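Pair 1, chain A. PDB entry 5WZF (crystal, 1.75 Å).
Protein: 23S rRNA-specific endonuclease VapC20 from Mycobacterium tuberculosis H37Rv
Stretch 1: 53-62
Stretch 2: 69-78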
# COMPACT_ATOMS: atom_id res chain seq x y z
N VAL A 53 -2.29 4.46 4.17
CA VAL A 53 -2.88 3.80 5.32
C VAL A 53 -4.33 3.38 5.03
O VAL A 53 -4.72 2.25 5.32
CB VAL A 53 -2.85 4.69 6.58
CG1 VAL A 53 -3.84 4.19 7.63
CG2 VAL A 53 -1.44 4.73 7.16
N LEU A 54 -5.11 4.29 4.46
CA LEU A 54 -6.50 3.98 4.15
C LEU A 54 -6.57 2.82 3.17
O LEU A 54 -7.41 1.93 3.30
CB LEU A 54 -7.23 5.20 3.59
CG LEU A 54 -7.62 6.27 4.61
CD1 LEU A 54 -8.52 7.34 3.97
CD2 LEU A 54 -8.31 5.64 5.81
N GLY A 55 -5.67 2.83 2.19
CA GLY A 55 -5.60 1.74 1.23
C GLY A 55 -5.30 0.42 1.90
O GLY A 55 -5.93 -0.60 1.62
N GLU A 56 -4.32 0.43 2.81
CA GLU A 56 -3.90 -0.79 3.49
C GLU A 56 -5.03 -1.27 4.40
O GLU A 56 -5.23 -2.47 4.58
CB GLU A 56 -2.62 -0.53 4.30
CG GLU A 56 -2.02 -1.77 4.94
CD GLU A 56 -0.84 -1.44 5.84
OE1 GLU A 56 -0.81 -0.33 6.40
OE2 GLU A 56 0.06 -2.29 5.98
N THR A 57 -5.77 -0.31 4.96
CA THR A 57 -6.91 -0.60 5.82
C THR A 57 -8.05 -1.25 5.04
O THR A 57 -8.65 -2.22 5.52
CB THR A 57 -7.42 0.68 6.50
OG1 THR A 57 -6.38 1.19 7.35
CG2 THR A 57 -8.67 0.40 7.33
N TRP A 58 -8.36 -0.73 3.86
CA TRP A 58 -9.33 -1.38 2.98
C TRP A 58 -8.98 -2.85 2.78
O TRP A 58 -9.81 -3.74 2.98
CB TRP A 58 -9.40 -0.70 1.61
CG TRP A 58 -10.10 -1.56 0.58
CD1 TRP A 58 -9.53 -2.53 -0.20
CD2 TRP A 58 -11.49 -1.54 0.25
NE1 TRP A 58 -10.49 -3.12 -0.99
CE2 TRP A 58 -11.70 -2.53 -0.74
CE3 TRP A 58 -12.59 -0.79 0.69
CZ2 TRP A 58 -12.95 -2.78 -1.30
CZ3 TRP A 58 -13.83 -1.04 0.13
CH2 TRP A 58 -14.00 -2.03 -0.85
N THR A 59 -7.74 -3.09 2.38
CA THR A 59 -7.30 -4.42 1.99
C THR A 59 -7.41 -5.38 3.17
O THR A 59 -7.89 -6.50 3.02
CB THR A 59 -5.87 -4.39 1.45
OG1 THR A 59 -5.84 -3.56 0.28
CG2 THR A 59 -5.39 -5.79 1.10
N LEU A 60 -6.98 -4.93 4.34
CA LEU A 60 -7.01 -5.74 5.54
C LEU A 60 -8.45 -6.07 5.97
O LEU A 60 -8.77 -7.23 6.25
CB LEU A 60 -6.27 -5.02 6.67
CG LEU A 60 -6.00 -5.80 7.96
CD1 LEU A 60 -5.29 -7.10 7.65
CD2 LEU A 60 -5.17 -4.95 8.91
N LEU A 61 -9.31 -5.06 6.00
CA LEU A 61 -10.71 -5.25 6.40
C LEU A 61 -11.49 -6.08 5.38
O LEU A 61 -12.35 -6.88 5.74
CB LEU A 61 -11.39 -3.90 6.61
CG LEU A 61 -10.98 -3.14 7.88
CD1 LEU A 61 -11.74 -1.82 7.99
CD2 LEU A 61 -11.21 -4.00 9.10
N ASN A 62 -11.18 -5.89 4.10
CA ASN A 62 -11.85 -6.64 3.04
C ASN A 62 -11.50 -8.12 3.15
O ASN A 62 -12.33 -9.00 2.90
CB ASN A 62 -11.47 -6.09 1.66
CG ASN A 62 -12.43 -6.51 0.57
OD1 ASN A 62 -13.59 -6.82 0.84
ND2 ASN A 62 -11.96 -6.53 -0.67
N ALA A 69 -17.62 -4.17 5.51
CA ALA A 69 -16.76 -3.57 6.52
C ALA A 69 -15.70 -2.69 5.88
O ALA A 69 -15.35 -1.63 6.40
CB ALA A 69 -16.12 -4.65 7.37
N ALA A 70 -15.19 -3.14 4.73
CA ALA A 70 -14.15 -2.41 4.01
C ALA A 70 -14.69 -1.09 3.47
O ALA A 70 -13.99 -0.08 3.46
CB ALA A 70 -13.60 -3.27 2.88
N VAL A 71 -15.95 -1.09 3.05
CA VAL A 71 -16.58 0.12 2.52
C VAL A 71 -16.62 1.22 3.58
O VAL A 71 -16.47 2.41 3.28
CB VAL A 71 -18.00 -0.19 1.99
CG1 VAL A 71 -18.80 1.08 1.80
CG2 VAL A 71 -17.91 -0.97 0.69
N ALA A 72 -16.76 0.82 4.84
CA ALA A 72 -16.73 1.77 5.95
C ALA A 72 -15.40 2.51 6.00
O ALA A 72 -15.36 3.72 6.25
CB ALA A 72 -16.98 1.05 7.26
N ALA A 73 -14.31 1.79 5.74
CA ALA A 73 -12.98 2.39 5.74
C ALA A 73 -12.79 3.32 4.55
O ALA A 73 -12.13 4.36 4.65
CB ALA A 73 -11.91 1.31 5.75
N ALA A 74 -13.36 2.93 3.41
CA ALA A 74 -13.29 3.74 2.20
C ALA A 74 -13.91 5.12 2.44
O ALA A 74 -13.45 6.12 1.90
CB ALA A 74 -14.00 3.03 1.05
N ALA A 75 -14.95 5.15 3.26
CA ALA A 75 -15.70 6.38 3.51
C ALA A 75 -14.93 7.40 4.33
O ALA A 75 -15.28 8.58 4.34
CB ALA A 75 -17.00 6.05 4.19
N ILE A 76 -13.89 6.95 5.03
CA ILE A 76 -13.07 7.84 5.84
C ILE A 76 -12.45 8.93 4.95
O ILE A 76 -12.24 10.06 5.38
CB ILE A 76 -11.96 7.07 6.59
CG1 ILE A 76 -12.57 6.03 7.53
CG2 ILE A 76 -11.07 8.03 7.37
CD1 ILE A 76 -11.54 5.17 8.24
N ARG A 77 -12.19 8.58 3.69
CA ARG A 77 -11.65 9.55 2.75
C ARG A 77 -12.63 10.69 2.49
O ARG A 77 -12.24 11.76 2.03
CB ARG A 77 -11.28 8.87 1.43
CG ARG A 77 -12.42 8.82 0.43
CD ARG A 77 -12.10 7.88 -0.72
NE ARG A 77 -13.08 7.97 -1.80
CZ ARG A 77 -14.25 7.33 -1.80
NH1 ARG A 77 -14.58 6.55 -0.78
NH2 ARG A 77 -15.08 7.47 -2.82
N LEU A 78 -13.91 10.47 2.78
CA LEU A 78 -14.95 11.49 2.59
C LEU A 78 -15.13 12.36 3.83
O LEU A 78 -15.87 13.34 3.79
CB LEU A 78 -16.29 10.84 2.24
CG LEU A 78 -16.32 9.82 1.09
CD1 LEU A 78 -17.72 9.25 0.94
CD2 LEU A 78 -15.88 10.46 -0.20

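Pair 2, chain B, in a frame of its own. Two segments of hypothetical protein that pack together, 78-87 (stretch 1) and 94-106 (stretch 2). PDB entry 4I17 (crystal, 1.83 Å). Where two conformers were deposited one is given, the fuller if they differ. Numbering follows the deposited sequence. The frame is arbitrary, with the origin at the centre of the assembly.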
# COMPACT_ATOMS: atom_id res chain seq x y z
N ALA B 78 -12.42 -2.86 -9.56
CA ALA B 78 -12.15 -1.79 -10.53
C ALA B 78 -11.00 -0.89 -10.04
O ALA B 78 -10.13 -0.53 -10.83
CB ALA B 78 -13.40 -0.96 -10.78
N TYR B 79 -10.96 -0.55 -8.73
CA TYR B 79 -9.82 0.24 -8.20
C TYR B 79 -8.53 -0.57 -8.25
O TYR B 79 -7.49 -0.00 -8.55
CB TYR B 79 -10.06 0.69 -6.76
CG TYR B 79 -10.89 1.94 -6.67
CD1 TYR B 79 -10.36 3.19 -7.02
CD2 TYR B 79 -12.22 1.90 -6.27
CE1 TYR B 79 -11.13 4.35 -6.96
CE2 TYR B 79 -12.99 3.06 -6.18
CZ TYR B 79 -12.44 4.28 -6.53
OH TYR B 79 -13.20 5.42 -6.43
N ILE B 80 -8.58 -1.89 -7.94
CA ILE B 80 -7.40 -2.75 -7.94
C ILE B 80 -6.87 -2.84 -9.36
O ILE B 80 -5.67 -2.71 -9.58
CB ILE B 80 -7.69 -4.14 -7.32
CG1 ILE B 80 -7.91 -4.03 -5.81
CG2 ILE B 80 -6.57 -5.18 -7.65
CD1 ILE B 80 -8.67 -5.23 -5.21
N GLY B 81 -7.80 -3.01 -10.32
CA GLY B 81 -7.45 -3.06 -11.73
C GLY B 81 -6.79 -1.79 -12.22
O GLY B 81 -5.79 -1.85 -12.93
N LYS B 82 -7.35 -0.64 -11.86
CA LYS B 82 -6.80 0.65 -12.25
C LYS B 82 -5.41 0.82 -11.63
O LYS B 82 -4.48 1.23 -12.34
CB LYS B 82 -7.72 1.79 -11.82
CG LYS B 82 -7.30 3.12 -12.42
CD LYS B 82 -8.30 4.20 -12.08
CE LYS B 82 -7.81 5.53 -12.59
NZ LYS B 82 -8.61 6.63 -12.01
N SER B 83 -5.26 0.48 -10.33
CA SER B 83 -3.96 0.58 -9.65
C SER B 83 -2.93 -0.31 -10.35
O SER B 83 -1.81 0.12 -10.60
CB SER B 83 -4.08 0.21 -8.17
OG SER B 83 -4.12 -1.19 -7.96
N ALA B 84 -3.33 -1.57 -10.68
CA ALA B 84 -2.44 -2.53 -11.34
C ALA B 84 -1.95 -2.01 -12.68
O ALA B 84 -0.80 -2.25 -13.06
CB ALA B 84 -3.12 -3.88 -11.53
N ALA B 85 -2.83 -1.31 -13.42
CA ALA B 85 -2.47 -0.73 -14.71
C ALA B 85 -1.37 0.32 -14.52
O ALA B 85 -0.40 0.32 -15.27
CB ALA B 85 -3.70 -0.10 -15.37
N TYR B 86 -1.47 1.14 -13.45
CA TYR B 86 -0.43 2.15 -13.15
C TYR B 86 0.87 1.50 -12.67
O TYR B 86 1.94 1.98 -13.05
CB TYR B 86 -0.96 3.19 -12.17
CG TYR B 86 -1.80 4.21 -12.90
CD1 TYR B 86 -1.21 5.11 -13.79
CD2 TYR B 86 -3.17 4.30 -12.70
CE1 TYR B 86 -1.96 6.07 -14.45
CE2 TYR B 86 -3.94 5.24 -13.39
CZ TYR B 86 -3.33 6.13 -14.25
OH TYR B 86 -4.07 7.10 -14.88
N ARG B 87 0.78 0.39 -11.90
CA ARG B 87 1.94 -0.40 -11.46
C ARG B 87 2.68 -0.92 -12.72
O ARG B 87 3.90 -0.84 -12.81
CB ARG B 87 1.44 -1.57 -10.59
CG ARG B 87 2.54 -2.37 -9.85
CD ARG B 87 1.96 -3.43 -8.91
NE ARG B 87 1.19 -4.45 -9.63
CZ ARG B 87 0.04 -4.98 -9.19
NH1 ARG B 87 -0.45 -4.63 -8.01
NH2 ARG B 87 -0.60 -5.87 -9.93
N GLU B 94 0.81 7.17 -8.93
CA GLU B 94 -0.58 6.95 -9.32
C GLU B 94 -1.08 5.62 -8.79
O GLU B 94 -2.26 5.49 -8.47
CB GLU B 94 -0.75 7.06 -10.82
CG GLU B 94 -2.20 7.20 -11.23
CD GLU B 94 -3.01 8.37 -10.74
OE1 GLU B 94 -3.03 9.41 -11.43
OE2 GLU B 94 -3.74 8.19 -9.73
N TYR B 95 -0.17 4.64 -8.65
CA TYR B 95 -0.55 3.34 -8.07
C TYR B 95 -1.09 3.54 -6.65
O TYR B 95 -2.23 3.15 -6.37
CB TYR B 95 0.68 2.42 -8.03
CG TYR B 95 0.43 1.13 -7.29
CD1 TYR B 95 -0.38 0.14 -7.84
CD2 TYR B 95 1.07 0.86 -6.09
CE1 TYR B 95 -0.59 -1.07 -7.18
CE2 TYR B 95 0.87 -0.35 -5.42
CZ TYR B 95 0.07 -1.32 -6.00
OH TYR B 95 -0.15 -2.52 -5.36
N ILE B 96 -0.33 4.23 -5.78
CA ILE B 96 -0.78 4.42 -4.39
C ILE B 96 -1.91 5.47 -4.29
O ILE B 96 -2.77 5.33 -3.42
CB ILE B 96 0.39 4.71 -3.41
CG1 ILE B 96 -0.05 4.58 -1.94
CG2 ILE B 96 1.08 6.07 -3.67
CD1 ILE B 96 -0.71 3.18 -1.59
N ALA B 97 -1.94 6.47 -5.18
CA ALA B 97 -3.05 7.45 -5.18
C ALA B 97 -4.39 6.75 -5.48
O ALA B 97 -5.39 7.04 -4.84
CB ALA B 97 -2.79 8.55 -6.20
N THR B 98 -4.38 5.79 -6.42
CA THR B 98 -5.57 5.02 -6.79
C THR B 98 -5.97 4.12 -5.65
O THR B 98 -7.16 4.08 -5.31
CB THR B 98 -5.35 4.21 -8.08
OG1 THR B 98 -4.93 5.11 -9.10
CG2 THR B 98 -6.63 3.53 -8.56
N LEU B 99 -5.01 3.41 -5.05
CA LEU B 99 -5.38 2.58 -3.89
C LEU B 99 -5.96 3.43 -2.77
O LEU B 99 -6.86 2.96 -2.07
CB LEU B 99 -4.17 1.78 -3.38
CG LEU B 99 -3.66 0.66 -4.31
CD1 LEU B 99 -2.37 0.07 -3.76
CD2 LEU B 99 -4.70 -0.46 -4.46
N THR B 100 -5.44 4.67 -2.57
CA THR B 100 -5.91 5.58 -1.51
C THR B 100 -7.37 5.94 -1.79
O THR B 100 -8.19 5.92 -0.88
CB THR B 100 -4.98 6.79 -1.38
OG1 THR B 100 -3.64 6.33 -1.15
CG2 THR B 100 -5.40 7.72 -0.21
N GLU B 101 -7.69 6.26 -3.05
CA GLU B 101 -9.06 6.55 -3.47
C GLU B 101 -9.95 5.32 -3.23
O GLU B 101 -11.03 5.45 -2.71
CB GLU B 101 -9.10 6.96 -4.95
CG GLU B 101 -8.62 8.39 -5.20
CD GLU B 101 -9.30 9.46 -4.37
OE1 GLU B 101 -10.55 9.53 -4.40
OE2 GLU B 101 -8.58 10.20 -3.66
N GLY B 102 -9.42 4.13 -3.53
CA GLY B 102 -10.15 2.88 -3.33
C GLY B 102 -10.45 2.57 -1.88
O GLY B 102 -11.57 2.17 -1.58
N ILE B 103 -9.48 2.80 -0.94
CA ILE B 103 -9.71 2.53 0.50
C ILE B 103 -10.74 3.51 1.06
O ILE B 103 -11.45 3.15 1.99
CB ILE B 103 -8.45 2.49 1.42
CG1 ILE B 103 -7.69 3.82 1.48
CG2 ILE B 103 -7.54 1.30 1.17
CD1 ILE B 103 -7.68 4.45 2.84
N LYS B 104 -10.82 4.72 0.51
CA LYS B 104 -11.81 5.73 0.89
C LYS B 104 -13.19 5.35 0.37
O LYS B 104 -14.18 5.56 1.07
CB LYS B 104 -11.40 7.12 0.34
CG LYS B 104 -10.29 7.78 1.14
CD LYS B 104 -9.79 9.06 0.50
CE LYS B 104 -8.52 9.54 1.17
NZ LYS B 104 -7.84 10.61 0.38
N ALA B 105 -13.28 4.77 -0.83
CA ALA B 105 -14.58 4.40 -1.42
C ALA B 105 -15.15 3.10 -0.83
O ALA B 105 -16.37 3.00 -0.61
CB ALA B 105 -14.46 4.27 -2.93
N VAL B 106 -14.30 2.08 -0.63
CA VAL B 106 -14.68 0.77 -0.08
C VAL B 106 -13.83 0.50 1.20
O VAL B 106 -12.92 -0.34 1.16
CB VAL B 106 -14.59 -0.39 -1.12
CG1 VAL B 106 -15.50 -1.55 -0.71
CG2 VAL B 106 -14.96 0.08 -2.52

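At one pair of matched positions the large and small residues change helices: Trp A58 on the first helix faces Ala A70 in pair 1, where pair 2 has Ser B83 facing Tyr B95, so that the small residue lies on the first helix and the ring on the second. Pair 2 also carries two tyrosines, Tyr B79 and Tyr B86, on its first helix. Both Trp A58 and Tyr B95 start from a CA-to-CB bond that points sideways, and a chi1 near t brings their ends closer to the partner helix. They are received differently. The methyl of Ala A70 sits over the face of the Trp A58 six-membered ring, its CB 3.6 Å from the ring centroid, and Ala A70 O approaches Trp A58 CE3 to 3.2 Å. Tyr B95 instead turns its edge to the opposing backbone, with CD1 3.1 Å from Ser B83 O.

These solutions rest on nearly the same backbone. Each pair is two antiparallel helices whose axes approach to 8.1 Å, at 169° in pair 1 and 172° in pair 2, and 14 central residues superpose with an RMSD of 0.4 Å. Small residues occur at several contacts in both pairs. In pair 1, Ala A69, Ala A70, Ala A73 and Ala A74 of the second helix lie in the contact. In pair 2 they include Ser B83 and Gly B102, where an ideal CB would lie only 3.1 Å from Tyr B79 CB.

At the Leu A54 = Tyr B79 position, both side chains point toward the partner with chi1 m. Leu A54 CD2 reaches Ile A76 CG2 at 4.0 Å, whereas the Tyr B79 ring is a knob among Thr B98, Glu B101, Gly B102 and Ala B105, with Gly B102 CA 3.6 Å from its centroid, over the face.

Ala A73 and Thr B98 fall together within 0.2 Å at CA. The Ala A73 methyl is met by Thr A57 and Leu A61, its CB lying 3.7 Å from Thr A57 CG2 and 3.9 Å from Leu A61 CD1. Thr B98 fits among Tyr B79, Lys B82, Ser B83 and Tyr B86, while its OG1 donates to Glu B94 O at 2.8 Å, satisfying the hydroxyl within its own helix.

Leu A61 matches Tyr B86, whose ring is covered on one face by Glu B94 CG, 3.1 Å from the centroid. No hydrogen bond crosses pair 1; pair 2 has one, a weak bond from Arg B87 NH1 to Tyr B95 OH at 3.4 Å. The buried surface is 467 Å² in pair 1 and 631 Å² in pair 2.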